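2-Cys peroxiredoxin (Plasmodium yoelii, PDB 2H01) probably reduces hydrogen peroxide and organic hydroperoxides to water and alcohols, as a thiol-specific thioredoxin peroxidase of the peroxiredoxin family. Local coordinates at residues 35-39 against 107-113; 38-42 against 70-74. All coordinates share one frame; numbering follows the deposited sequence.

Interaction 1: residues 35-39 against 107-113; sequences LLYFY and IARSYDV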
ATOM      1  N   LEU A  35      -3.332   0.537   3.222  1.00 18.07           N
ATOM      2  CA  LEU A  35      -2.871  -0.457   2.259  1.00 17.48           C
ATOM      3  C   LEU A  35      -1.619   0.166   1.645  1.00 18.38           C
ATOM      4  O   LEU A  35      -1.705   1.035   0.770  1.00 19.59           O
ATOM      5  CB  LEU A  35      -3.908  -0.736   1.161  1.00 15.42           C
ATOM      6  CG  LEU A  35      -3.759  -1.998   0.270  1.00 14.34           C
ATOM      7  CD1 LEU A  35      -2.616  -1.866  -0.712  1.00 14.57           C
ATOM      8  CD2 LEU A  35      -3.546  -3.209   1.139  1.00 14.29           C
ATOM      9  N   LEU A  36      -0.461  -0.253   2.140  1.00 17.68           N
ATOM     10  CA  LEU A  36       0.817   0.238   1.641  1.00 17.03           C
ATOM     11  C   LEU A  36       1.314  -0.757   0.603  1.00 18.42           C
ATOM     12  O   LEU A  36       1.403  -1.957   0.886  1.00 19.69           O
ATOM     13  CB  LEU A  36       1.843   0.326   2.778  1.00 14.46           C
ATOM     14  CG  LEU A  36       3.277   0.671   2.325  1.00 15.51           C
ATOM     15  CD1 LEU A  36       3.327   2.114   1.834  1.00 15.46           C
ATOM     16  CD2 LEU A  36       4.270   0.469   3.468  1.00 14.29           C
ATOM     17  N   TYR A  37       1.636  -0.273  -0.596  1.00 17.78           N
ATOM     18  CA  TYR A  37       2.131  -1.159  -1.642  1.00 17.92           C
ATOM     19  C   TYR A  37       3.413  -0.627  -2.261  1.00 19.08           C
ATOM     20  O   TYR A  37       3.634   0.582  -2.310  1.00 19.08           O
ATOM     21  CB  TYR A  37       1.065  -1.383  -2.732  1.00 17.16           C
ATOM     22  CG  TYR A  37       0.747  -0.179  -3.605  1.00 15.58           C
ATOM     23  CD1 TYR A  37      -0.242   0.732  -3.243  1.00 16.13           C
ATOM     24  CD2 TYR A  37       1.425   0.030  -4.804  1.00 14.49           C
ATOM     25  CE1 TYR A  37      -0.563   1.825  -4.056  1.00 16.06           C
ATOM     26  CE2 TYR A  37       1.126   1.122  -5.625  1.00 14.96           C
ATOM     27  CZ  TYR A  37       0.128   2.011  -5.244  1.00 16.50           C
ATOM     28  OH  TYR A  37      -0.180   3.068  -6.064  1.00 16.19           O
ATOM     29  N   PHE A  38       4.260  -1.539  -2.729  1.00 19.79           N
ATOM     30  CA  PHE A  38       5.537  -1.168  -3.334  1.00 21.04           C
ATOM     31  C   PHE A  38       5.682  -1.562  -4.799  1.00 21.55           C
ATOM     32  O   PHE A  38       5.199  -2.601  -5.235  1.00 22.85           O
ATOM     33  CB  PHE A  38       6.714  -1.820  -2.588  1.00 19.95           C
ATOM     34  CG  PHE A  38       6.921  -1.316  -1.192  1.00 19.90           C
ATOM     35  CD1 PHE A  38       6.200  -1.849  -0.130  1.00 21.88           C
ATOM     36  CD2 PHE A  38       7.846  -0.306  -0.936  1.00 21.11           C
ATOM     37  CE1 PHE A  38       6.395  -1.384   1.182  1.00 22.81           C
ATOM     38  CE2 PHE A  38       8.051   0.171   0.368  1.00 23.21           C
ATOM     39  CZ  PHE A  38       7.320  -0.374   1.430  1.00 23.91           C
ATOM     40  N   TYR A  39       6.353  -0.716  -5.563  1.00 21.59           N
ATOM     41  CA  TYR A  39       6.639  -1.034  -6.953  1.00 20.82           C
ATOM     42  C   TYR A  39       8.082  -0.560  -7.166  1.00 20.09           C
ATOM     43  O   TYR A  39       8.558   0.330  -6.469  1.00 19.16           O
ATOM     44  CB  TYR A  39       5.649  -0.363  -7.914  1.00 21.46           C
ATOM     45  CG  TYR A  39       5.584   1.142  -7.854  1.00 23.77           C
ATOM     46  CD1 TYR A  39       4.839   1.789  -6.869  1.00 22.89           C
ATOM     47  CD2 TYR A  39       6.266   1.927  -8.797  1.00 24.18           C
ATOM     48  CE1 TYR A  39       4.769   3.173  -6.820  1.00 22.04           C
ATOM     49  CE2 TYR A  39       6.208   3.313  -8.756  1.00 22.46           C
ATOM     50  CZ  TYR A  39       5.456   3.928  -7.766  1.00 22.26           C
ATOM     51  OH  TYR A  39       5.392   5.293  -7.718  1.00 21.89           O
ATOM     52  N   ILE A 107      12.427   2.879   3.809  1.00 20.00           N
ATOM     53  CA  ILE A 107      11.133   2.255   3.994  1.00 20.00           C
ATOM     54  C   ILE A 107      11.116   0.855   3.407  1.00 20.00           C
ATOM     55  O   ILE A 107      10.770  -0.101   4.086  1.00 31.48           O
ATOM     56  CB  ILE A 107      10.011   3.136   3.415  1.00 20.00           C
ATOM     57  CG1 ILE A 107       9.984   4.483   4.131  1.00 20.00           C
ATOM     58  CG2 ILE A 107       8.685   2.448   3.526  1.00 20.00           C
ATOM     59  CD1 ILE A 107       9.388   5.616   3.348  1.00 20.00           C
ATOM     60  N   ALA A 108      11.524   0.740   2.152  1.00 30.13           N
ATOM     61  CA  ALA A 108      11.625  -0.555   1.519  1.00 29.65           C
ATOM     62  C   ALA A 108      12.450  -1.478   2.382  1.00 28.80           C
ATOM     63  O   ALA A 108      12.118  -2.636   2.536  1.00 28.14           O
ATOM     64  CB  ALA A 108      12.207  -0.449   0.136  1.00 29.74           C
ATOM     65  N   ARG A 109      13.517  -0.954   2.960  1.00 29.74           N
ATOM     66  CA  ARG A 109      14.403  -1.799   3.749  1.00 30.43           C
ATOM     67  C   ARG A 109      13.700  -2.319   5.005  1.00 29.21           C
ATOM     68  O   ARG A 109      13.753  -3.514   5.299  1.00 28.19           O
ATOM     69  CB  ARG A 109      15.663  -1.011   4.148  1.00 30.59           C
ATOM     70  CG  ARG A 109      16.846  -1.889   4.565  1.00 30.86           C
ATOM     71  CD  ARG A 109      17.975  -1.054   5.181  1.00 31.02           C
ATOM     72  NE  ARG A 109      18.360   0.064   4.323  1.00 29.92           N
ATOM     73  CZ  ARG A 109      19.041  -0.061   3.191  1.00 29.12           C
ATOM     74  NH1 ARG A 109      19.423  -1.261   2.779  1.00 30.08           N
ATOM     75  NH2 ARG A 109      19.332   1.010   2.465  1.00 29.94           N
ATOM     76  N   SER A 110      13.039  -1.418   5.733  1.00 28.19           N
ATOM     77  CA  SER A 110      12.337  -1.788   6.965  1.00 27.22           C
ATOM     78  C   SER A 110      11.273  -2.856   6.743  1.00 26.71           C
ATOM     79  O   SER A 110      10.973  -3.641   7.643  1.00 27.03           O
ATOM     80  CB  SER A 110      11.702  -0.552   7.609  1.00 25.65           C
ATOM     81  OG  SER A 110      10.686  -0.007   6.787  1.00 24.29           O
ATOM     82  N   TYR A 111      10.717  -2.896   5.538  1.00 26.91           N
ATOM     83  CA  TYR A 111       9.690  -3.867   5.192  1.00 27.13           C
ATOM     84  C   TYR A 111      10.275  -5.073   4.468  1.00 28.21           C
ATOM     85  O   TYR A 111       9.545  -5.957   4.017  1.00 27.74           O
ATOM     86  CB  TYR A 111       8.603  -3.180   4.354  1.00 26.24           C
ATOM     87  CG  TYR A 111       7.674  -2.313   5.200  1.00 25.23           C
ATOM     88  CD1 TYR A 111       6.520  -2.847   5.776  1.00 23.15           C
ATOM     89  CD2 TYR A 111       7.995  -0.990   5.498  1.00 22.76           C
ATOM     90  CE1 TYR A 111       5.713  -2.090   6.631  1.00 22.46           C
ATOM     91  CE2 TYR A 111       7.192  -0.219   6.355  1.00 22.40           C
ATOM     92  CZ  TYR A 111       6.052  -0.777   6.918  1.00 22.39           C
ATOM     93  OH  TYR A 111       5.243  -0.029   7.750  1.00 22.00           O
ATOM     94  N   ASP A 112      11.604  -5.113   4.382  1.00 31.46           N
ATOM     95  CA  ASP A 112      12.322  -6.207   3.724  1.00 34.35           C
ATOM     96  C   ASP A 112      11.905  -6.476   2.293  1.00 33.93           C
ATOM     97  O   ASP A 112      11.694  -7.628   1.910  1.00 33.54           O
ATOM     98  CB  ASP A 112      12.177  -7.506   4.511  1.00 37.98           C
ATOM     99  CG  ASP A 112      13.067  -7.551   5.735  1.00 41.19           C
ATOM    100  OD1 ASP A 112      14.222  -7.067   5.648  1.00 42.84           O
ATOM    101  OD2 ASP A 112      12.615  -8.087   6.770  1.00 42.24           O
ATOM    102  N   VAL A 113      11.791  -5.414   1.503  1.00 33.97           N
ATOM    103  CA  VAL A 113      11.408  -5.552   0.109  1.00 32.92           C
ATOM    104  C   VAL A 113      12.336  -4.737  -0.768  1.00 33.18           C
ATOM    105  O   VAL A 113      11.962  -4.308  -1.860  1.00 34.28           O
ATOM    106  CB  VAL A 113       9.955  -5.102  -0.131  1.00 32.21           C
ATOM    107  CG1 VAL A 113       9.010  -6.015   0.624  1.00 29.18           C
ATOM    108  CG2 VAL A 113       9.773  -3.656   0.314  1.00 32.81           C
TER

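Interaction 2: residues 38-42 against 70-74; sequences FYPLD and GCSVD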
ATOM      1  N   PHE A  38       4.260  -1.539  -2.729  1.00 19.79           N
ATOM      2  CA  PHE A  38       5.537  -1.168  -3.334  1.00 21.04           C
ATOM      3  C   PHE A  38       5.682  -1.562  -4.799  1.00 21.55           C
ATOM      4  O   PHE A  38       5.199  -2.601  -5.235  1.00 22.85           O
ATOM      5  CB  PHE A  38       6.714  -1.820  -2.588  1.00 19.95           C
ATOM      6  CG  PHE A  38       6.921  -1.316  -1.192  1.00 19.90           C
ATOM      7  CD1 PHE A  38       6.200  -1.849  -0.130  1.00 21.88           C
ATOM      8  CD2 PHE A  38       7.846  -0.306  -0.936  1.00 21.11           C
ATOM      9  CE1 PHE A  38       6.395  -1.384   1.182  1.00 22.81           C
ATOM     10  CE2 PHE A  38       8.051   0.171   0.368  1.00 23.21           C
ATOM     11  CZ  PHE A  38       7.320  -0.374   1.430  1.00 23.91           C
ATOM     12  N   TYR A  39       6.353  -0.716  -5.563  1.00 21.59           N
ATOM     13  CA  TYR A  39       6.639  -1.034  -6.953  1.00 20.82           C
ATOM     14  C   TYR A  39       8.082  -0.560  -7.166  1.00 20.09           C
ATOM     15  O   TYR A  39       8.558   0.330  -6.469  1.00 19.16           O
ATOM     16  CB  TYR A  39       5.649  -0.363  -7.914  1.00 21.46           C
ATOM     17  CG  TYR A  39       5.584   1.142  -7.854  1.00 23.77           C
ATOM     18  CD1 TYR A  39       4.839   1.789  -6.869  1.00 22.89           C
ATOM     19  CD2 TYR A  39       6.266   1.927  -8.797  1.00 24.18           C
ATOM     20  CE1 TYR A  39       4.769   3.173  -6.820  1.00 22.04           C
ATOM     21  CE2 TYR A  39       6.208   3.313  -8.756  1.00 22.46           C
ATOM     22  CZ  TYR A  39       5.456   3.928  -7.766  1.00 22.26           C
ATOM     23  OH  TYR A  39       5.392   5.293  -7.718  1.00 21.89           O
ATOM     24  N   PRO A  40       8.802  -1.178  -8.110  1.00 20.71           N
ATOM     25  CA  PRO A  40      10.194  -0.832  -8.410  1.00 21.58           C
ATOM     26  C   PRO A  40      10.480   0.628  -8.765  1.00 21.70           C
ATOM     27  O   PRO A  40      11.156   1.346  -8.028  1.00 22.22           O
ATOM     28  CB  PRO A  40      10.541  -1.760  -9.580  1.00 20.53           C
ATOM     29  CG  PRO A  40       9.629  -2.934  -9.392  1.00 19.72           C
ATOM     30  CD  PRO A  40       8.334  -2.277  -8.976  1.00 21.05           C
ATOM     31  N   LEU A  41       9.953   1.057  -9.905  1.00 21.53           N
ATOM     32  CA  LEU A  41      10.233   2.394 -10.397  1.00 21.85           C
ATOM     33  C   LEU A  41       9.144   3.071 -11.194  1.00 22.87           C
ATOM     34  O   LEU A  41       8.208   2.446 -11.687  1.00 23.64           O
ATOM     35  CB  LEU A  41      11.469   2.348 -11.295  1.00 21.42           C
ATOM     36  CG  LEU A  41      12.779   1.815 -10.728  1.00 19.63           C
ATOM     37  CD1 LEU A  41      13.739   1.536 -11.876  1.00 18.41           C
ATOM     38  CD2 LEU A  41      13.360   2.823  -9.745  1.00 21.32           C
ATOM     39  N   ASP A  42       9.331   4.374 -11.330  1.00 23.01           N
ATOM     40  CA  ASP A  42       8.468   5.248 -12.096  1.00 24.29           C
ATOM     41  C   ASP A  42       9.012   5.244 -13.528  1.00 25.49           C
ATOM     42  O   ASP A  42      10.165   4.888 -13.757  1.00 25.59           O
ATOM     43  CB  ASP A  42       8.572   6.668 -11.549  1.00 24.19           C
ATOM     44  CG  ASP A  42       7.756   6.887 -10.290  1.00 24.14           C
ATOM     45  OD1 ASP A  42       7.443   5.918  -9.559  1.00 24.97           O
ATOM     46  OD2 ASP A  42       7.450   8.063 -10.034  1.00 24.51           O
ATOM     47  N   GLY A  70       1.068   4.357  -2.233  1.00 18.41           N
ATOM     48  CA  GLY A  70       1.950   3.724  -3.201  1.00 20.49           C
ATOM     49  C   GLY A  70       3.383   4.171  -2.970  1.00 21.17           C
ATOM     50  O   GLY A  70       3.663   5.360  -2.889  1.00 21.65           O
ATOM     51  N   CYS A  71       4.305   3.224  -2.881  1.00 21.51           N
ATOM     52  CA  CYS A  71       5.687   3.576  -2.615  1.00 22.96           C
ATOM     53  C   CYS A  71       6.725   2.987  -3.578  1.00 23.65           C
ATOM     54  O   CYS A  71       6.677   1.802  -3.912  1.00 23.78           O
ATOM     55  CB  CYS A  71       6.018   3.153  -1.182  1.00 24.35           C
ATOM     56  SG  CYS A  71       7.703   3.471  -0.608  1.00 27.54           S
ATOM     57  N   SER A  72       7.644   3.841  -4.034  1.00 24.61           N
ATOM     58  CA  SER A  72       8.762   3.437  -4.896  1.00 23.92           C
ATOM     59  C   SER A  72       9.931   4.305  -4.437  1.00 24.47           C
ATOM     60  O   SER A  72       9.729   5.366  -3.840  1.00 24.37           O
ATOM     61  CB  SER A  72       8.493   3.688  -6.383  1.00 22.84           C
ATOM     62  OG  SER A  72       8.898   4.988  -6.775  1.00 20.29           O
ATOM     63  N   VAL A  73      11.148   3.865  -4.709  1.00 24.86           N
ATOM     64  CA  VAL A  73      12.309   4.621  -4.276  1.00 25.11           C
ATOM     65  C   VAL A  73      12.533   5.954  -5.013  1.00 25.62           C
ATOM     66  O   VAL A  73      13.473   6.683  -4.694  1.00 27.42           O
ATOM     67  CB  VAL A  73      13.584   3.745  -4.367  1.00 23.21           C
ATOM     68  CG1 VAL A  73      13.380   2.457  -3.556  1.00 21.38           C
ATOM     69  CG2 VAL A  73      13.894   3.424  -5.808  1.00 24.19           C
ATOM     70  N   ASP A  74      11.697   6.244  -6.007  1.00 24.66           N
ATOM     71  CA  ASP A  74      11.709   7.516  -6.731  1.00 23.92           C
ATOM     72  C   ASP A  74      11.433   8.744  -5.850  1.00 23.85           C
ATOM     73  O   ASP A  74      10.833   8.635  -4.794  1.00 23.38           O
ATOM     74  CB  ASP A  74      10.702   7.481  -7.893  1.00 26.42           C
ATOM     75  CG  ASP A  74      11.053   6.460  -8.969  1.00 28.96           C
ATOM     76  OD1 ASP A  74      11.924   6.725  -9.796  1.00 32.15           O
ATOM     77  OD2 ASP A  74      10.489   5.367  -9.089  1.00 29.75           O
TER
HETATM   78  O   HOH W   1      11.101   1.100  -5.348  1.00 28.58           O

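Interaction 1: residues 35-39 against 107-113
Phe-38 meets four residues of 107-113 with its ring. Its CG lies anti to the carbonyl carbon (chi1 -67°), which carries the ring from CB out toward the helix. CG is the first atom to touch, 4.0 Å from Val-113 CG2. CD1, CD2 and CE1 lie under the same methyl. That methyl sits squarely over the ring centre, 3.9 Å from the centroid and 6° off the normal, a CH-pi contact. Further out, CE2 comes within 3.8 Å of Ala-108 CA on the helix backbone. The tip, CZ, reaches Ile-107 CG2 at 3.8 Å; this methyl lies in the ring plane, at the edge. CZ also approaches Tyr-111 CD2, and the two ring planes are inclined at 45°. The contact packs helix 106-110 on central strand 33-38 of the thioredoxin-like fold. A Schellman motif ends this helix. Asp-112 has positive phi, its N bonds to Arg-109 O, and Val-113 N bonds to Ala-108 O at 3.0 Å, which turns the chain so that Val-113 comes back over the Phe-38 ring. Leu-36 points the same way. Its CD2 lies over one face of the Tyr-111 ring, offset toward the rim, 4.2 Å from the centroid.

Interaction 2: residues 38-42 against 70-74
Tyr-39 lays one ring face on Ser-72. Ser-72 CB stands over it, offset toward the rim, and is 3.3 Å from Tyr-39 CE2. The Tyr-39 CG lies between backbone N and carbonyl carbon (chi1 59°), which turns the ring over strand 66-72. Tyr-39 N bonds to Cys-71 O at 3.0 Å, nearly in line with the carbonyl. This bond follows the parallel bridge of Phe-38 with Cys-71, where Cys-71 SG lies obliquely to the Phe-38 ring, 3.5 Å from Phe-38 CE2. Further along both segments, Asp-42 N donates to Asp-74 OD2 at 2.7 Å from above the carboxylate plane, in a bent bond (134°). Ser-72 OG donates to the anti lone pair of the same oxygen. A water links Pro-40 O to Val-73 N. Asp-42 is itself held at both oxygens: Tyr-39 OH donates to Asp-42 OD1 at 2.8 Å, on the syn side, and from outside the contact His-79 ND1 of helix 76-83 hydrogen-bonds to Asp-42 OD2. The contact thus ties the loop before helix 49-56 to the end of strand 66-72. The two aspartates slide past each other, with Asp-42 OD1 and Asp-74 OD2 3.1 Å apart. Their donors probably offset this repulsion.

Interactions 1 and 2 start from the same run of chain and share Phe-38, their centres about 9 Å apart. Alternation along the strand separates their main aromatic residues. Phe-38 faces helix 106-110 and the turn after it, whereas Tyr-37 and Tyr-39 turn to the opposite side of the sheet, where both touch Ile-51 of helix 49-56. Strands 33-38 and 66-72 are parallel neighbours, and Tyr-37 O lies 2.8 Å from Cys-71 N, a probable hydrogen bond that joins the two contacts. Interaction 1 lies away from the active site. Interaction 2 is nearer: the side chain of Tyr-39 is about 11 Å from that of Cys-47, the predicted peroxidatic cysteine.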